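Local coordinates for actin binding protein family protein (Entamoeba histolytica HM-1:IMSS, PDB 6K2F) that probably binds actin monomers through its ADF-homology domains and sequesters them, inhibiting actin polymerization, the chain here being one such domain of a twinfilin, at residues Y78-D88 with S112-F123. Numbering follows the deposited sequence.
Sequences YKWLLLAYIPD and STFLYEIHGTVF
Leu83 and Ile118 lie side by side on one face of two neighbouring parallel strands, Leu83 CD2 resting 3.8 Å from Ile118 CD1. Leu83 CG (chi1 -52°) and Ile118 CG1 both stand anti to the carbonyl carbon, which sends the two chains the same way. Neither has a polar group to satisfy, which suits a face where Tyr131 and Phe134 of helix 127-137 pack on Ile118. Next along this face, Leu81 CD2 meets the ring edge of Tyr116 at its CD2, again alongside.

On the other face, facing helix 103-109, the Phe114 ring passes beside Trp80 and Leu82, its CD1 3.8 Å from Leu82 CB, while Thr113 CG2 sits over one ring face toward the rim. Glu117 slants across Leu82, lending its aliphatic CG to the leucine while its carboxylate pairs with Arg106.

At the C-terminal end of strand 78-85, the edge of Phe123, beyond its own strand, points to the face of Tyr85 in a T-shaped stack, planes at 77°. Pro87 CD lies 3.6 Å above the centre of the Tyr85 ring, and the Tyr85 hydroxyl, also bonded to Gly59 N, shares a water with Thr121 O.

Between the faces run parallel-sheet bonds, such as Ile118 N to Leu82 O at 2.7 Å and 175°. Near Leu115 the regular spacing slips: Leu115 N donates to Trp80 O, Leu82 N to Tyr116 O, and buried Tyr116 N has no partner. There Lys79 bends at chi2, bringing NZ 2.9 Å from Ser112 O. Backbone bonds thus fix the register, apolar side chains bind this ADF-homology edge strand to helices on both faces, and Lys79, Glu117 and Tyr85 each find polar partners.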
ATOM      1  N   TYR A  78       5.461  -9.256  -7.684  1.00 17.79           N
ATOM      2  CA  TYR A  78       6.469  -8.727  -6.740  1.00 15.88           C
ATOM      3  C   TYR A  78       7.193  -9.881  -6.044  1.00 17.82           C
ATOM      4  O   TYR A  78       6.663 -11.002  -5.934  1.00 17.41           O
ATOM      5  CB  TYR A  78       5.772  -7.854  -5.705  1.00 16.10           C
ATOM      6  CG  TYR A  78       5.464  -6.451  -6.156  1.00 19.60           C
ATOM      7  CD1 TYR A  78       6.433  -5.468  -6.054  1.00 19.55           C
ATOM      8  CD2 TYR A  78       4.220  -6.085  -6.648  1.00 25.62           C
ATOM      9  CE1 TYR A  78       6.177  -4.154  -6.394  1.00 25.82           C
ATOM     10  CE2 TYR A  78       3.947  -4.766  -6.989  1.00 24.28           C
ATOM     11  CZ  TYR A  78       4.933  -3.799  -6.878  1.00 26.00           C
ATOM     12  OH  TYR A  78       4.727  -2.475  -7.203  1.00 29.38           O
ATOM     13  N   LYS A  79       8.368  -9.571  -5.503  1.00 16.39           N
ATOM     14  CA  LYS A  79       9.038 -10.386  -4.465  1.00 17.91           C
ATOM     15  C   LYS A  79       8.430 -10.052  -3.097  1.00 17.94           C
ATOM     16  O   LYS A  79       8.038  -8.908  -2.866  1.00 15.37           O
ATOM     17  CB  LYS A  79      10.536 -10.104  -4.486  1.00 20.10           C
ATOM     18  CG  LYS A  79      11.243 -10.551  -5.759  1.00 25.72           C
ATOM     19  CD  LYS A  79      11.904 -11.864  -5.599  1.00 31.65           C
ATOM     20  CE  LYS A  79      12.625 -12.367  -6.830  1.00 47.84           C
ATOM     21  NZ  LYS A  79      13.140 -13.730  -6.574  1.00 50.65           N
ATOM     22  N   TRP A  80       8.341 -11.042  -2.224  1.00 15.81           N
ATOM     23  CA  TRP A  80       7.708 -10.931  -0.888  1.00 14.71           C
ATOM     24  C   TRP A  80       8.689 -11.367   0.202  1.00 12.41           C
ATOM     25  O   TRP A  80       9.684 -12.041  -0.094  1.00 16.24           O
ATOM     26  CB  TRP A  80       6.459 -11.808  -0.842  1.00 14.65           C
ATOM     27  CG  TRP A  80       5.369 -11.381  -1.778  1.00 12.35           C
ATOM     28  CD1 TRP A  80       5.378 -11.427  -3.138  1.00 14.38           C
ATOM     29  CD2 TRP A  80       4.112 -10.808  -1.399  1.00 14.01           C
ATOM     30  NE1 TRP A  80       4.209 -10.925  -3.633  1.00 13.91           N
ATOM     31  CE2 TRP A  80       3.407 -10.539  -2.596  1.00 14.53           C
ATOM     32  CE3 TRP A  80       3.480 -10.567  -0.178  1.00 12.55           C
ATOM     33  CZ2 TRP A  80       2.118 -10.016  -2.589  1.00 14.28           C
ATOM     34  CZ3 TRP A  80       2.204 -10.060  -0.175  1.00 15.01           C
ATOM     35  CH2 TRP A  80       1.537  -9.775  -1.366  1.00 18.71           C
ATOM     36  N   LEU A  81       8.381 -10.963   1.427  1.00 14.05           N
ATOM     37  CA  LEU A  81       8.971 -11.543   2.648  1.00 12.82           C
ATOM     38  C   LEU A  81       7.952 -12.495   3.254  1.00 14.48           C
ATOM     39  O   LEU A  81       6.750 -12.169   3.284  1.00 14.26           O
ATOM     40  CB  LEU A  81       9.291 -10.450   3.667  1.00 15.32           C
ATOM     41  CG  LEU A  81      10.018  -9.228   3.135  1.00 14.46           C
ATOM     42  CD1 LEU A  81      10.120  -8.194   4.241  1.00 19.05           C
ATOM     43  CD2 LEU A  81      11.360  -9.608   2.573  1.00 16.18           C
ATOM     44  N   LEU A  82       8.431 -13.626   3.736  1.00 13.36           N
ATOM     45  CA  LEU A  82       7.612 -14.498   4.599  1.00 14.28           C
ATOM     46  C   LEU A  82       8.063 -14.224   6.027  1.00 13.52           C
ATOM     47  O   LEU A  82       9.212 -14.548   6.355  1.00 15.73           O
ATOM     48  CB  LEU A  82       7.810 -15.962   4.206  1.00 14.60           C
ATOM     49  CG  LEU A  82       7.100 -16.949   5.142  1.00 20.81           C
ATOM     50  CD1 LEU A  82       5.609 -16.672   5.228  1.00 25.72           C
ATOM     51  CD2 LEU A  82       7.374 -18.370   4.693  1.00 26.87           C
ATOM     52  N   LEU A  83       7.213 -13.570   6.806  1.00 11.96           N
ATOM     53  CA  LEU A  83       7.498 -13.300   8.232  1.00 12.23           C
ATOM     54  C   LEU A  83       6.788 -14.395   9.015  1.00 14.43           C
ATOM     55  O   LEU A  83       5.577 -14.546   8.838  1.00 14.72           O
ATOM     56  CB  LEU A  83       6.976 -11.920   8.614  1.00 14.98           C
ATOM     57  CG  LEU A  83       7.423 -10.764   7.716  1.00 15.16           C
ATOM     58  CD1 LEU A  83       6.879  -9.453   8.253  1.00 16.74           C
ATOM     59  CD2 LEU A  83       8.930 -10.705   7.576  1.00 16.38           C
ATOM     60  N   ALA A  84       7.512 -15.158   9.814  1.00 10.78           N
ATOM     61  CA  ALA A  84       6.875 -16.223  10.608  1.00 12.71           C
ATOM     62  C   ALA A  84       7.107 -15.863  12.067  1.00 11.07           C
ATOM     63  O   ALA A  84       8.277 -15.939  12.518  1.00 11.94           O
ATOM     64  CB  ALA A  84       7.451 -17.557  10.266  1.00 14.43           C
ATOM     65  N   TYR A  85       6.036 -15.463  12.748  1.00 11.81           N
ATOM     66  CA  TYR A  85       6.065 -15.146  14.193  1.00 11.54           C
ATOM     67  C   TYR A  85       5.726 -16.442  14.923  1.00 11.44           C
ATOM     68  O   TYR A  85       4.589 -16.891  14.813  1.00 12.48           O
ATOM     69  CB  TYR A  85       5.097 -14.015  14.534  1.00 12.22           C
ATOM     70  CG  TYR A  85       4.926 -13.813  16.021  1.00 11.49           C
ATOM     71  CD1 TYR A  85       6.004 -13.540  16.841  1.00 12.27           C
ATOM     72  CD2 TYR A  85       3.688 -13.926  16.620  1.00 14.13           C
ATOM     73  CE1 TYR A  85       5.850 -13.372  18.207  1.00 13.01           C
ATOM     74  CE2 TYR A  85       3.526 -13.772  17.981  1.00 10.85           C
ATOM     75  CZ  TYR A  85       4.607 -13.490  18.790  1.00 11.56           C
ATOM     76  OH  TYR A  85       4.435 -13.361  20.144  1.00 13.83           O
ATOM     77  N   ILE A  86       6.722 -17.062  15.523  1.00 11.01           N
ATOM     78  CA  ILE A  86       6.549 -18.367  16.201  1.00 14.32           C
ATOM     79  C   ILE A  86       7.150 -18.217  17.582  1.00 12.97           C
ATOM     80  O   ILE A  86       8.314 -18.558  17.808  1.00 13.99           O
ATOM     81  CB  ILE A  86       7.157 -19.517  15.379  1.00 15.11           C
ATOM     82  CG1 ILE A  86       6.597 -19.522  13.958  1.00 16.17           C
ATOM     83  CG2 ILE A  86       6.934 -20.844  16.107  1.00 19.74           C
ATOM     84  CD1 ILE A  86       7.279 -20.505  13.044  1.00 21.43           C
ATOM     85  N   PRO A  87       6.381 -17.644  18.542  1.00 13.44           N
ATOM     86  CA  PRO A  87       6.907 -17.369  19.874  1.00 13.72           C
ATOM     87  C   PRO A  87       7.290 -18.644  20.629  1.00 15.89           C
ATOM     88  O   PRO A  87       6.608 -19.639  20.487  1.00 17.04           O
ATOM     89  CB  PRO A  87       5.782 -16.579  20.557  1.00 15.48           C
ATOM     90  CG  PRO A  87       4.524 -16.944  19.790  1.00 13.00           C
ATOM     91  CD  PRO A  87       4.998 -17.164  18.366  1.00 12.90           C
ATOM     92  N   ASP A  88       8.358 -18.585  21.416  1.00 16.07           N
ATOM     93  CA  ASP A  88       8.953 -19.758  22.102  1.00 16.13           C
ATOM     94  C   ASP A  88       7.941 -20.361  23.078  1.00 18.81           C
ATOM     95  O   ASP A  88       8.045 -21.573  23.336  1.00 19.97           O
ATOM     96  CB  ASP A  88      10.224 -19.375  22.851  1.00 17.88           C
ATOM     97  CG  ASP A  88      11.428 -19.105  21.982  1.00 25.12           C
ATOM     98  OD1 ASP A  88      11.467 -19.630  20.847  1.00 25.76           O
ATOM     99  OD2 ASP A  88      12.337 -18.404  22.475  1.00 26.33           O
ATOM    100  N   SER A 112      10.225 -18.282  -6.821  1.00 31.67           N
ATOM    101  CA  SER A 112      10.674 -16.895  -7.130  1.00 38.09           C
ATOM    102  C   SER A 112      10.024 -15.900  -6.163  1.00 31.31           C
ATOM    103  O   SER A 112      10.465 -14.748  -6.100  1.00 28.21           O
ATOM    104  CB  SER A 112      10.382 -16.502  -8.564  1.00 29.77           C
ATOM    105  OG  SER A 112       8.986 -16.296  -8.769  1.00 36.76           O
ATOM    106  N   THR A 113       8.994 -16.329  -5.437  1.00 23.01           N
ATOM    107  CA  THR A 113       8.077 -15.419  -4.721  1.00 22.29           C
ATOM    108  C   THR A 113       8.823 -14.704  -3.596  1.00 18.57           C
ATOM    109  O   THR A 113       8.590 -13.489  -3.416  1.00 20.73           O
ATOM    110  CB  THR A 113       6.892 -16.184  -4.124  1.00 32.47           C
ATOM    111  OG1 THR A 113       6.212 -16.829  -5.204  1.00 37.22           O
ATOM    112  CG2 THR A 113       5.960 -15.288  -3.334  1.00 32.41           C
ATOM    113  N   PHE A 114       9.580 -15.440  -2.788  1.00 18.59           N
ATOM    114  CA  PHE A 114      10.087 -14.927  -1.488  1.00 18.72           C
ATOM    115  C   PHE A 114      11.555 -14.547  -1.603  1.00 21.06           C
ATOM    116  O   PHE A 114      12.413 -15.364  -1.950  1.00 29.16           O
ATOM    117  CB  PHE A 114       9.828 -15.918  -0.361  1.00 21.10           C
ATOM    118  CG  PHE A 114       8.353 -16.105  -0.148  1.00 16.70           C
ATOM    119  CD1 PHE A 114       7.619 -15.143   0.523  1.00 17.15           C
ATOM    120  CD2 PHE A 114       7.698 -17.203  -0.685  1.00 25.26           C
ATOM    121  CE1 PHE A 114       6.260 -15.297   0.705  1.00 16.66           C
ATOM    122  CE2 PHE A 114       6.337 -17.349  -0.508  1.00 24.59           C
ATOM    123  CZ  PHE A 114       5.623 -16.401   0.180  1.00 22.91           C
ATOM    124  N   LEU A 115      11.814 -13.284  -1.314  1.00 17.90           N
ATOM    125  CA  LEU A 115      13.189 -12.738  -1.254  1.00 19.87           C
ATOM    126  C   LEU A 115      13.836 -13.296   0.014  1.00 18.50           C
ATOM    127  O   LEU A 115      14.976 -13.801  -0.053  1.00 20.74           O
ATOM    128  CB  LEU A 115      13.054 -11.214  -1.223  1.00 22.70           C
ATOM    129  CG  LEU A 115      14.351 -10.422  -1.168  1.00 32.19           C
ATOM    130  CD1 LEU A 115      15.043 -10.450  -2.517  1.00 38.00           C
ATOM    131  CD2 LEU A 115      14.076  -8.995  -0.730  1.00 31.31           C
ATOM    132  N   TYR A 116      13.103 -13.246   1.130  1.00 15.90           N
ATOM    133  CA  TYR A 116      13.580 -13.764   2.427  1.00 16.77           C
ATOM    134  C   TYR A 116      12.437 -14.436   3.176  1.00 17.58           C
ATOM    135  O   TYR A 116      11.281 -13.993   3.064  1.00 14.87           O
ATOM    136  CB  TYR A 116      14.078 -12.632   3.327  1.00 17.61           C
ATOM    137  CG  TYR A 116      15.267 -11.895   2.782  1.00 19.74           C
ATOM    138  CD1 TYR A 116      16.467 -12.554   2.566  1.00 21.59           C
ATOM    139  CD2 TYR A 116      15.184 -10.548   2.475  1.00 20.65           C
ATOM    140  CE1 TYR A 116      17.570 -11.888   2.070  1.00 25.53           C
ATOM    141  CE2 TYR A 116      16.279  -9.874   1.963  1.00 20.00           C
ATOM    142  CZ  TYR A 116      17.466 -10.543   1.768  1.00 25.34           C
ATOM    143  OH  TYR A 116      18.556  -9.873   1.293  1.00 32.54           O
ATOM    144  N   GLU A 117      12.802 -15.431   3.974  1.00 16.46           N
ATOM    145  CA  GLU A 117      11.915 -16.017   4.996  1.00 16.48           C
ATOM    146  C   GLU A 117      12.530 -15.630   6.334  1.00 17.13           C
ATOM    147  O   GLU A 117      13.684 -16.047   6.585  1.00 22.98           O
ATOM    148  CB  GLU A 117      11.779 -17.510   4.746  1.00 19.37           C
ATOM    149  CG  GLU A 117      11.224 -17.821   3.357  1.00 26.55           C
ATOM    150  CD  GLU A 117      10.928 -19.294   3.128  1.00 45.18           C
ATOM    151  OE1 GLU A 117      11.111 -20.068   4.079  1.00 37.03           O
ATOM    152  OE2 GLU A 117      10.518 -19.661   1.999  1.00 30.65           O
ATOM    153  N   ILE A 118      11.800 -14.900   7.155  1.00 14.61           N
ATOM    154  CA  ILE A 118      12.284 -14.319   8.434  1.00 13.86           C
ATOM    155  C   ILE A 118      11.529 -14.974   9.592  1.00 16.84           C
ATOM    156  O   ILE A 118      10.318 -14.708   9.772  1.00 16.51           O
ATOM    157  CB  ILE A 118      12.161 -12.794   8.452  1.00 16.58           C
ATOM    158  CG1 ILE A 118      12.872 -12.180   7.253  1.00 21.51           C
ATOM    159  CG2 ILE A 118      12.688 -12.248   9.771  1.00 22.06           C
ATOM    160  CD1 ILE A 118      12.712 -10.686   7.136  1.00 20.84           C
ATOM    161  N   HIS A 119      12.239 -15.802  10.349  1.00 17.33           N
ATOM    162  CA  HIS A 119      11.681 -16.475  11.544  1.00 16.35           C
ATOM    163  C   HIS A 119      11.929 -15.571  12.749  1.00 18.09           C
ATOM    164  O   HIS A 119      13.075 -15.157  12.947  1.00 25.12           O
ATOM    165  CB  HIS A 119      12.322 -17.850  11.678  1.00 17.13           C
ATOM    166  CG  HIS A 119      11.866 -18.623  12.862  1.00 20.45           C
ATOM    167  ND1 HIS A 119      11.063 -19.739  12.734  1.00 25.03           N
ATOM    168  CD2 HIS A 119      12.134 -18.483  14.178  1.00 27.00           C
ATOM    169  CE1 HIS A 119      10.838 -20.240  13.945  1.00 20.80           C
ATOM    170  NE2 HIS A 119      11.480 -19.494  14.840  1.00 30.04           N
ATOM    171  N   GLY A 120      10.893 -15.207  13.492  1.00 15.78           N
ATOM    172  CA  GLY A 120      11.035 -14.350  14.681  1.00 14.95           C
ATOM    173  C   GLY A 120      10.225 -14.913  15.823  1.00 15.15           C
ATOM    174  O   GLY A 120       9.274 -15.645  15.553  1.00 14.71           O
ATOM    175  N   THR A 121      10.621 -14.625  17.060  1.00 12.66           N
ATOM    176  CA  THR A 121       9.941 -15.202  18.255  1.00 13.30           C
ATOM    177  C   THR A 121       9.350 -14.102  19.126  1.00 13.36           C
ATOM    178  O   THR A 121       8.655 -14.445  20.079  1.00 15.00           O
ATOM    179  CB  THR A 121      10.906 -16.094  19.042  1.00 17.42           C
ATOM    180  OG1 THR A 121      11.912 -15.268  19.643  1.00 16.79           O
ATOM    181  CG2 THR A 121      11.535 -17.151  18.151  1.00 21.08           C
ATOM    182  N   VAL A 122       9.660 -12.842  18.843  1.00 12.20           N
ATOM    183  CA  VAL A 122       9.160 -11.678  19.634  1.00 13.88           C
ATOM    184  C   VAL A 122       8.785 -10.592  18.624  1.00 13.95           C
ATOM    185  O   VAL A 122       9.318 -10.599  17.488  1.00 13.73           O
ATOM    186  CB  VAL A 122      10.204 -11.193  20.652  1.00 15.08           C
ATOM    187  CG1 VAL A 122      10.485 -12.213  21.728  1.00 16.51           C
ATOM    188  CG2 VAL A 122      11.501 -10.848  19.969  1.00 16.47           C
ATOM    189  N   PHE A 123       7.904  -9.689  19.010  1.00 15.20           N
ATOM    190  CA  PHE A 123       7.475  -8.566  18.148  1.00 14.34           C
ATOM    191  C   PHE A 123       8.681  -7.763  17.665  1.00 14.29           C
ATOM    192  O   PHE A 123       8.698  -7.307  16.493  1.00 15.45           O
ATOM    193  CB  PHE A 123       6.534  -7.637  18.892  1.00 13.33           C
ATOM    194  CG  PHE A 123       5.125  -8.136  19.106  1.00 16.03           C
ATOM    195  CD1 PHE A 123       4.800  -9.481  19.093  1.00 16.42           C
ATOM    196  CD2 PHE A 123       4.131  -7.210  19.375  1.00 19.33           C
ATOM    197  CE1 PHE A 123       3.499  -9.884  19.301  1.00 16.69           C
ATOM    198  CE2 PHE A 123       2.825  -7.619  19.581  1.00 26.00           C
ATOM    199  CZ  PHE A 123       2.517  -8.950  19.536  1.00 16.58           C
TER
HETATM  200  O   HOH W   1       6.603 -12.947  21.629  1.00 15.55           O
HETATM  201  O   HOH W   2       9.466 -16.029  22.100  1.00 16.24           O